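Local coordinates for pyocyanin demethylase (Mycobacterium fortuitum subsp. fortuitum DSM 46621 = ATCC 6841, PDB 5K21), which removes the N-methyl group of the Pseudomonas aeruginosa toxin pyocyanin by a tautomerizing demethylation, yielding phenazin-1-ol, at residues 32-35 with 36-40. Numbering follows the deposited sequence.
Sequences PGMD and VGDMD. With CA (calcium ion), chain G; 6QF (phenazin-1-ol), chain F.
Asp38 OD2 is gripped twice, first by the calcium ion, which it binds at 2.6 Å. It also accepts a hydrogen bond from Asp35 N at 3.0 Å. That N-H arrives from above the Asp38 carboxylate, 57° out of its plane. The second oxygen, Asp38 OD1, lies 2.4 Å from the calcium, so the carboxylate is bidentate; the ion, held by both oxygens and lying nearly in the carboxylate plane, fixes the group's rotation, and the N-H adds its bond from above. From Asp35 a single oxygen, OD1, reaches the metal, at 2.3 Å. The two carboxylate planes stand 60° apart, and the shared cation probably offsets the repulsion between them. Placing CG between the backbone N and the carbonyl carbon (chi1 69°) swings the Asp35 carboxylate to the ion; its other oxygen, OD2, takes a water that also donates to Val36 O, bridging the two residues. Gly33 O supplies a further metal bond of 2.3 Å, and Asp28, Phe29 and Lys31 complete the site. A type II beta turn from Asp35 to Asp38 carries the chain between the two acidic ligands, closed by Asp38 N donating to Asp35 O at 3.2 Å. Gly37 occupies the third turn position, where a positive phi is expected. This calcium-binding loop joins strands 13-27 and 39-48 of the antiparallel barrel, of the allene oxide cyclase-like family. Backbone hydrogen bonds of Gly37 and Asp38 with Phe62 tie the turn to strand 51-65, while Gly37 O accepts from His27 of a second subunit. Two residues beyond the last calcium ligand, on strand 39-48, Asp40 lines the ligand pocket: its OD2 receives the hydroxyl O19 of phenazin-1-ol at 2.6 Å, and His93 also hydrogen-bonds the ligand.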
loop_
_atom_site.group_PDB
_atom_site.type_symbol
_atom_site.label_atom_id
_atom_site.label_comp_id
_atom_site.label_asym_id
_atom_site.label_seq_id
_atom_site.Cartn_x
_atom_site.Cartn_y
_atom_site.Cartn_z
ATOM N N PRO B 32 18.953 7.551 -13.357
ATOM C CA PRO B 32 19.870 6.729 -12.562
ATOM C C PRO B 32 20.381 7.537 -11.386
ATOM O O PRO B 32 20.616 8.740 -11.494
ATOM C CB PRO B 32 20.980 6.366 -13.546
ATOM C CG PRO B 32 20.333 6.490 -14.907
ATOM C CD PRO B 32 19.340 7.592 -14.785
ATOM N N GLY B 33 20.581 6.849 -10.265
ATOM C CA GLY B 33 20.839 7.479 -8.994
ATOM C C GLY B 33 19.560 7.715 -8.206
ATOM O O GLY B 33 18.434 7.613 -8.710
ATOM N N MET B 34 19.742 8.036 -6.936
ATOM C CA MET B 34 18.599 8.133 -6.040
ATOM C C MET B 34 17.766 9.352 -6.427
ATOM O O MET B 34 18.272 10.481 -6.438
ATOM C CB MET B 34 19.079 8.244 -4.595
ATOM C CG MET B 34 18.071 7.743 -3.580
ATOM S SD MET B 34 18.681 7.874 -1.885
ATOM C CE MET B 34 20.190 6.909 -1.952
ATOM N N ASP B 35 16.493 9.131 -6.746
ATOM C CA ASP B 35 15.600 10.244 -7.059
ATOM C C ASP B 35 14.173 9.784 -6.802
ATOM O O ASP B 35 13.915 8.599 -6.554
ATOM C CB ASP B 35 15.788 10.760 -8.505
ATOM C CG ASP B 35 15.305 9.777 -9.586
ATOM O OD1 ASP B 35 15.375 8.563 -9.365
ATOM O OD2 ASP B 35 14.862 10.237 -10.680
ATOM N N VAL B 36 13.249 10.745 -6.843
ATOM C CA VAL B 36 11.839 10.431 -6.678
ATOM C C VAL B 36 11.480 9.292 -7.611
ATOM O O VAL B 36 11.902 9.264 -8.775
ATOM C CB VAL B 36 10.969 11.677 -6.936
ATOM C CG1 VAL B 36 11.200 12.234 -8.323
ATOM C CG2 VAL B 36 9.505 11.346 -6.739
ATOM N N GLY B 37 10.749 8.307 -7.071
ATOM C CA GLY B 37 10.262 7.189 -7.850
ATOM C C GLY B 37 11.072 5.930 -7.717
ATOM O O GLY B 37 10.654 4.884 -8.226
ATOM N N ASP B 38 12.226 5.986 -7.074
ATOM C CA ASP B 38 12.931 4.754 -6.837
ATOM C C ASP B 38 12.159 3.950 -5.805
ATOM O O ASP B 38 11.272 4.464 -5.110
ATOM C CB ASP B 38 14.370 5.037 -6.407
ATOM C CG ASP B 38 15.199 5.632 -7.535
ATOM O OD1 ASP B 38 14.785 5.506 -8.702
ATOM O OD2 ASP B 38 16.272 6.195 -7.286
ATOM N N MET B 39 12.494 2.671 -5.710
ATOM C CA MET B 39 11.699 1.787 -4.872
ATOM C C MET B 39 12.528 0.619 -4.389
ATOM O O MET B 39 13.354 0.081 -5.133
ATOM C CB MET B 39 10.505 1.313 -5.701
ATOM C CG MET B 39 9.567 0.354 -5.076
ATOM S SD MET B 39 8.467 -0.221 -6.385
ATOM C CE MET B 39 8.073 1.261 -7.261
ATOM N N ASP B 40 12.298 0.230 -3.142
ATOM C CA ASP B 40 12.893 -0.966 -2.571
ATOM C C ASP B 40 11.789 -1.946 -2.245
ATOM O O ASP B 40 10.772 -1.568 -1.658
ATOM C CB ASP B 40 13.667 -0.664 -1.297
ATOM C CG ASP B 40 14.867 0.208 -1.528
ATOM O OD1 ASP B 40 15.254 0.449 -2.698
ATOM O OD2 ASP B 40 15.423 0.667 -0.509
HETATM CA CA CA G . 16.641 6.665 -9.781
HETATM C C4 6QF F . 14.000 -1.377 3.685
HETATM C C5 6QF F . 14.777 -1.133 2.452
HETATM C C6 6QF F . 15.707 -2.011 1.983
HETATM C C10 6QF F . 12.668 -2.044 5.999
HETATM C C13 6QF F . 10.987 -1.458 7.688
HETATM C C15 6QF F . 11.391 0.056 5.889
HETATM C C1 6QF F . 15.953 -3.234 2.691
HETATM C C2 6QF F . 15.272 -3.507 3.815
HETATM C C3 6QF F . 14.263 -2.617 4.383
HETATM N N7 6QF F . 13.597 -2.916 5.520
HETATM N N8 6QF F . 13.078 -0.498 4.165
HETATM C C9 6QF F . 12.399 -0.815 5.311
HETATM C C11 6QF F . 11.905 -2.303 7.210
HETATM C C14 6QF F . 10.719 -0.236 7.006
HETATM O O19 6QF F . 14.526 0.023 1.808
HETATM O O HOH W 1 12.300 10.226 -11.345
#